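Long-range contacts in leukocyte-associated immunoglobulin-like receptor 1 (Mus musculus, PDB 4ESK), which acts as a cell-surface inhibitory receptor that constitutively restrains the cytolytic function of natural killer cells, B cells and T cells through recruited tyrosine phosphatases: residues Phe25-Cys30 against Glu62-Ile67; Val42-Asp47 against Gly76-Ile81. All coordinates share one frame; numbering follows the deposited sequence. Where two conformers were deposited one is given.

Interaction 1: residues Phe25-Cys30 against Glu62-Ile67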
loop_
_atom_site.group_PDB
_atom_site.type_symbol
_atom_site.label_atom_id
_atom_site.label_comp_id
_atom_site.label_asym_id
_atom_site.label_seq_id
_atom_site.Cartn_x
_atom_site.Cartn_y
_atom_site.Cartn_z
ATOM N N PHE A 25 13.046 -4.858 -4.074
ATOM C CA PHE A 25 11.694 -5.429 -4.022
ATOM C C PHE A 25 10.915 -4.792 -2.862
ATOM O O PHE A 25 11.338 -4.869 -1.695
ATOM C CB PHE A 25 11.748 -6.949 -3.899
ATOM C CG PHE A 25 12.168 -7.642 -5.168
ATOM C CD1 PHE A 25 13.481 -7.586 -5.599
ATOM C CD2 PHE A 25 11.246 -8.349 -5.935
ATOM C CE1 PHE A 25 13.873 -8.203 -6.783
ATOM C CE2 PHE A 25 11.637 -8.978 -7.115
ATOM C CZ PHE A 25 12.953 -8.898 -7.537
ATOM N N VAL A 26 9.813 -4.129 -3.200
ATOM C CA VAL A 26 8.948 -3.456 -2.216
ATOM C C VAL A 26 7.754 -4.362 -1.906
ATOM O O VAL A 26 7.301 -5.123 -2.767
ATOM C CB VAL A 26 8.462 -2.096 -2.748
ATOM C CG1 VAL A 26 7.314 -1.537 -1.928
ATOM C CG2 VAL A 26 9.600 -1.076 -2.775
ATOM N N THR A 27 7.298 -4.320 -0.653
ATOM C CA THR A 27 6.083 -5.002 -0.238
ATOM C C THR A 27 5.170 -3.954 0.350
ATOM O O THR A 27 5.568 -3.223 1.258
ATOM C CB THR A 27 6.373 -6.044 0.845
ATOM O OG1 THR A 27 7.356 -6.979 0.369
ATOM C CG2 THR A 27 5.101 -6.799 1.238
ATOM N N VAL A 28 3.959 -3.862 -0.176
ATOM C CA VAL A 28 2.960 -2.922 0.325
ATOM C C VAL A 28 1.941 -3.780 1.059
ATOM O O VAL A 28 1.409 -4.739 0.473
ATOM C CB VAL A 28 2.235 -2.126 -0.787
ATOM C CG1 VAL A 28 1.276 -1.102 -0.178
ATOM C CG2 VAL A 28 3.213 -1.370 -1.709
ATOM N N VAL A 29 1.671 -3.452 2.323
ATOM C CA VAL A 29 0.737 -4.223 3.128
ATOM C C VAL A 29 -0.434 -3.279 3.375
ATOM O O VAL A 29 -0.304 -2.313 4.114
ATOM C CB VAL A 29 1.343 -4.717 4.460
ATOM C CG1 VAL A 29 0.312 -5.455 5.309
ATOM C CG2 VAL A 29 2.559 -5.627 4.227
ATOM N N CYS A 30 -1.551 -3.543 2.717
ATOM C CA CYS A 30 -2.805 -2.848 3.001
ATOM C C CYS A 30 -3.458 -3.602 4.131
ATOM O O CYS A 30 -3.376 -4.838 4.202
ATOM C CB CYS A 30 -3.712 -2.861 1.768
ATOM S SG CYS A 30 -3.059 -1.988 0.340
ATOM N N GLU A 62 -4.983 -8.327 6.278
ATOM C CA GLU A 62 -3.942 -7.690 5.490
ATOM C C GLU A 62 -3.973 -8.234 4.065
ATOM O O GLU A 62 -4.219 -9.416 3.848
ATOM C CB GLU A 62 -2.547 -7.951 6.097
ATOM C CG GLU A 62 -2.314 -7.280 7.439
ATOM C CD GLU A 62 -3.245 -7.756 8.554
ATOM O OE1 GLU A 62 -3.237 -8.953 8.904
ATOM O OE2 GLU A 62 -4.010 -6.930 9.079
ATOM N N ASP A 63 -3.671 -7.366 3.118
ATOM C CA ASP A 63 -3.643 -7.688 1.686
ATOM C C ASP A 63 -2.352 -7.100 1.126
ATOM O O ASP A 63 -2.140 -5.888 1.200
ATOM C CB ASP A 63 -4.842 -7.040 1.021
ATOM C CG ASP A 63 -6.148 -7.576 1.543
ATOM O OD1 ASP A 63 -6.715 -6.951 2.466
ATOM O OD2 ASP A 63 -6.594 -8.643 1.070
ATOM N N GLU A 64 -1.486 -7.955 0.593
ATOM C CA GLU A 64 -0.153 -7.533 0.209
ATOM C C GLU A 64 0.006 -7.433 -1.289
ATOM O O GLU A 64 -0.554 -8.243 -2.032
ATOM C CB GLU A 64 0.873 -8.532 0.690
ATOM C CG GLU A 64 1.004 -8.623 2.182
ATOM C CD GLU A 64 2.246 -9.375 2.596
ATOM O OE1 GLU A 64 3.133 -9.601 1.742
ATOM O OE2 GLU A 64 2.315 -9.756 3.775
ATOM N N PHE A 65 0.799 -6.461 -1.714
ATOM C CA PHE A 65 1.158 -6.279 -3.114
ATOM C C PHE A 65 2.682 -6.247 -3.181
ATOM O O PHE A 65 3.294 -5.373 -2.584
ATOM C CB PHE A 65 0.603 -4.957 -3.629
ATOM C CG PHE A 65 -0.901 -4.878 -3.655
ATOM C CD1 PHE A 65 -1.587 -5.188 -4.799
ATOM C CD2 PHE A 65 -1.620 -4.449 -2.550
ATOM C CE1 PHE A 65 -2.972 -5.115 -4.845
ATOM C CE2 PHE A 65 -3.007 -4.378 -2.580
ATOM C CZ PHE A 65 -3.683 -4.695 -3.738
ATOM N N GLU A 66 3.297 -7.211 -3.863
ATOM C CA GLU A 66 4.741 -7.195 -4.038
ATOM C C GLU A 66 5.064 -6.474 -5.333
ATOM O O GLU A 66 4.505 -6.798 -6.384
ATOM C CB GLU A 66 5.346 -8.593 -4.066
ATOM C CG GLU A 66 6.860 -8.555 -3.884
ATOM C CD GLU A 66 7.538 -9.874 -4.167
ATOM O OE1 GLU A 66 6.836 -10.852 -4.497
ATOM O OE2 GLU A 66 8.778 -9.939 -4.050
ATOM N N ILE A 67 5.954 -5.490 -5.231
ATOM C CA ILE A 67 6.374 -4.652 -6.329
ATOM C C ILE A 67 7.899 -4.699 -6.436
ATOM O O ILE A 67 8.600 -4.072 -5.663
ATOM C CB ILE A 67 5.951 -3.186 -6.146
ATOM C CG1 ILE A 67 4.456 -3.074 -5.843
ATOM C CG2 ILE A 67 6.283 -2.369 -7.380
ATOM C CD1 ILE A 67 4.057 -1.653 -5.505
#
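The carbonyl oxygen of Val28 is held by two groups of the opposing strand. Phe65 N donates to Val28 O at 2.8 Å, lying in the carbonyl plane, and the CA-H of Glu64 comes up beside it with Glu64 CA 3.2 Å from Val28 O. The same double hold recurs at the Cys30 oxygen, which takes the N-H of Asp63 and the CA-H of Glu62. Together with Val28 N to Phe65 O and the reciprocal bonds of Val26 with Ile67 and of Cys30 with Asp63, this gives six backbone bonds between antiparallel strands. The shortest runs from Val26 N to Ile67 O at 2.7 Å, with the donor above the carbonyl plane. These are strands B and E of the immunoglobulin fold, and the alternation of their residues gives the pair an inner and an outer face. On the inner one, Cys30 SG approaches the rim of the Phe65 ring near its plane, 3.8 Å from Phe65 CE2, with SG anti to the carbonyl carbon (chi1 -63°) and tied by its disulfide to Cys80. Ile67 reaches diagonally along the pair, its CD1 3.9 Å from Val28 CG2, and both side chains also meet Leu44 of the facing sheet. Asp63, buried on the same face, has its carboxylate occupied by His36 and Tyr82 at OD1 and by the Glu57 N-H at OD2. The outer face is exposed and mixed in character. Val29 CG2 lies side by side with the stem of Glu64 (CG at 3.9 Å), and the extended Glu64 chain brings OE1 to 3.5 Å from Thr27 CG2. The other Val29 branch, CG1, touches Glu62 CG at 3.8 Å, while the Glu62 carboxylate turns off to Ser31.

Interaction 2: residues Val42-Asp47 against Gly76-Ile81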
loop_
_atom_site.group_PDB
_atom_site.type_symbol
_atom_site.label_atom_id
_atom_site.label_comp_id
_atom_site.label_asym_id
_atom_site.label_seq_id
_atom_site.Cartn_x
_atom_site.Cartn_y
_atom_site.Cartn_z
ATOM N N VAL A 42 -9.650 -4.820 -2.994
ATOM C CA VAL A 42 -8.658 -3.900 -2.463
ATOM C C VAL A 42 -7.775 -3.445 -3.620
ATOM O O VAL A 42 -7.337 -4.251 -4.459
ATOM C CB VAL A 42 -7.830 -4.522 -1.321
ATOM C CG1 VAL A 42 -7.160 -5.822 -1.740
ATOM C CG2 VAL A 42 -6.806 -3.510 -0.812
ATOM N N ARG A 43 -7.523 -2.152 -3.660
ATOM C CA ARG A 43 -6.679 -1.591 -4.691
ATOM C C ARG A 43 -5.593 -0.695 -4.115
ATOM O O ARG A 43 -5.764 -0.016 -3.079
ATOM C CB ARG A 43 -7.488 -0.874 -5.744
ATOM C CG ARG A 43 -8.087 0.461 -5.382
ATOM C CD ARG A 43 -8.831 0.976 -6.611
ATOM N NE ARG A 43 -9.485 2.266 -6.420
ATOM C CZ ARG A 43 -10.729 2.447 -5.965
ATOM N NH1 ARG A 43 -11.500 1.430 -5.594
ATOM N NH2 ARG A 43 -11.207 3.671 -5.880
ATOM N N LEU A 44 -4.452 -0.771 -4.770
ATOM C CA LEU A 44 -3.363 0.129 -4.506
ATOM C C LEU A 44 -3.493 1.234 -5.522
ATOM O O LEU A 44 -3.435 0.973 -6.738
ATOM C CB LEU A 44 -2.055 -0.631 -4.638
ATOM C CG LEU A 44 -0.755 0.014 -4.212
ATOM C CD1 LEU A 44 -0.859 0.574 -2.788
ATOM C CD2 LEU A 44 0.300 -1.073 -4.318
ATOM N N GLU A 45 -3.710 2.444 -5.033
ATOM C CA GLU A 45 -3.802 3.640 -5.862
ATOM C C GLU A 45 -2.427 4.299 -5.888
ATOM O O GLU A 45 -1.794 4.438 -4.842
ATOM C CB GLU A 45 -4.832 4.623 -5.304
ATOM C CG GLU A 45 -5.101 5.828 -6.220
ATOM C CD GLU A 45 -6.046 6.863 -5.625
ATOM O OE1 GLU A 45 -7.231 6.861 -5.996
ATOM O OE2 GLU A 45 -5.610 7.686 -4.776
ATOM N N LYS A 46 -1.975 4.686 -7.079
ATOM C CA LYS A 46 -0.727 5.453 -7.231
ATOM C C LYS A 46 -1.028 6.714 -8.004
ATOM O O LYS A 46 -1.554 6.629 -9.114
ATOM C CB LYS A 46 0.319 4.632 -7.977
ATOM C CG LYS A 46 1.650 5.346 -8.282
ATOM C CD LYS A 46 2.570 4.419 -9.054
ATOM C CE LYS A 46 3.926 5.042 -9.346
ATOM N NZ LYS A 46 3.831 6.299 -10.146
ATOM N N ASP A 47 -0.699 7.870 -7.428
ATOM C CA ASP A 47 -0.840 9.178 -8.091
ATOM C C ASP A 47 -2.254 9.386 -8.661
ATOM O O ASP A 47 -2.415 9.800 -9.805
ATOM C CB ASP A 47 0.219 9.329 -9.194
ATOM C CG ASP A 47 1.639 9.241 -8.663
ATOM O OD1 ASP A 47 1.863 9.647 -7.508
ATOM O OD2 ASP A 47 2.533 8.770 -9.411
ATOM N N GLY A 76 6.310 7.724 -6.613
ATOM C CA GLY A 76 4.958 8.267 -6.523
ATOM C C GLY A 76 4.306 8.162 -5.150
ATOM O O GLY A 76 4.958 7.753 -4.185
ATOM N N HIS A 77 3.020 8.537 -5.095
ATOM C CA HIS A 77 2.218 8.553 -3.864
ATOM C C HIS A 77 1.237 7.419 -3.878
ATOM O O HIS A 77 0.520 7.231 -4.878
ATOM C CB HIS A 77 1.455 9.866 -3.740
ATOM C CG HIS A 77 2.344 11.056 -3.458
ATOM N ND1 HIS A 77 3.022 11.697 -4.433
ATOM C CD2 HIS A 77 2.662 11.704 -2.270
ATOM C CE1 HIS A 77 3.744 12.708 -3.898
ATOM N NE2 HIS A 77 3.529 12.716 -2.575
ATOM N N TYR A 78 1.171 6.677 -2.774
ATOM C CA TYR A 78 0.413 5.445 -2.715
ATOM C C TYR A 78 -0.569 5.454 -1.566
ATOM O O TYR A 78 -0.261 5.960 -0.490
ATOM C CB TYR A 78 1.338 4.260 -2.508
ATOM C CG TYR A 78 2.222 3.938 -3.700
ATOM C CD1 TYR A 78 1.868 2.944 -4.603
ATOM C CD2 TYR A 78 3.402 4.639 -3.911
ATOM C CE1 TYR A 78 2.672 2.638 -5.694
ATOM C CE2 TYR A 78 4.216 4.346 -5.001
ATOM C CZ TYR A 78 3.849 3.349 -5.871
ATOM O OH TYR A 78 4.673 3.052 -6.931
ATOM N N SER A 79 -1.748 4.888 -1.820
ATOM C CA SER A 79 -2.723 4.658 -0.768
ATOM C C SER A 79 -3.498 3.379 -1.071
ATOM O O SER A 79 -3.594 2.940 -2.248
ATOM C CB SER A 79 -3.658 5.855 -0.638
ATOM O OG SER A 79 -4.360 6.075 -1.840
ATOM N N CYS A 80 -4.021 2.749 -0.021
ATOM C CA CYS A 80 -4.851 1.552 -0.180
ATOM C C CYS A 80 -6.332 1.963 -0.133
ATOM O O CYS A 80 -6.719 2.747 0.716
ATOM C CB CYS A 80 -4.579 0.556 0.953
ATOM S SG CYS A 80 -2.878 -0.096 1.006
ATOM N N ILE A 81 -7.153 1.421 -1.031
ATOM C CA ILE A 81 -8.613 1.664 -1.032
ATOM C C ILE A 81 -9.333 0.321 -1.010
ATOM O O ILE A 81 -9.079 -0.555 -1.856
ATOM C CB ILE A 81 -9.112 2.474 -2.256
ATOM C CG1 ILE A 81 -8.329 3.797 -2.359
ATOM C CG2 ILE A 81 -10.627 2.675 -2.138
ATOM C CD1 ILE A 81 -8.496 4.587 -3.636
HETATM O O HOH W 1 -10.877 -1.449 -4.133
HETATM O O HOH W 2 -2.374 7.693 -4.080
#
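Paired from Arg43 with Ile81 to Lys46 with Tyr78, the two strands run antiparallel at 161°, their axes approaching to 4.7 Å, with reciprocal backbone bonds at Arg43 with Ile81 and at Glu45 with Ser79. At the strand end Asp47 grips His77 twice: its N-H goes to His77 O, and its OD1 accepts His77 N at 2.9 Å from above the carboxylate plane. OD2 of Asp47 holds Lys46 NZ in a salt bridge of 2.9 Å, and Thr75 O takes the same ammonium. With CG anti to the backbone N (chi1 176°), Lys46 runs alongside the Tyr78 side chain: Lys46 CG makes a CH-pi contact over the ring, 4.1 Å from its centroid, and Lys46 CE reaches 3.2 Å from Tyr78 OH. Leu44 CG meets the edge of that ring at CD1. On the other side of the sheet the Arg43 guanidinium lays one face over Ile81, whose CG2 sits 3.6 Å from its plane, and NH1 donates to a water that bonds in turn to Ile81 O. An alanine in place of Arg43 would probably strip the guanidinium cover from Ile81 CG2, take one neighbour from CD1 and leave this water without its guanidinium donor. Glu45 OE1 approaches Ile81 CD1 at 3.5 Å, while OE2 forms a salt bridge with Arg91 of the next strand. These are strands C and F of the immunoglobulin fold, and Tyr78, two residues before Cys80 with its hydroxyl bonded to Ile74 O, forms the tyrosine corner characteristic of strand F.

Interaction 1 and interaction 2 lie in the two facing sheets of one immunoglobulin sandwich, their centres about 11 Å apart, and the disulfide between Cys30 and Cys80 joins them through the core. Beside it, Leu44 packs against Val28 and Val42 against Asp63, so the inward side chains of both pairs share one interior. Both contacts also have an outward face, and there they differ. The 25-30 and 62-67 pair sets valine and threonine methyls against glutamate chains, with no hydrogen bond between side chains of the two strands. The 42-47 and 76-81 pair, with sheet neighbours on both flanks, carries the Glu45 salt bridge to Arg91, a guanidinium laid over the Ile81 methyls and bound water.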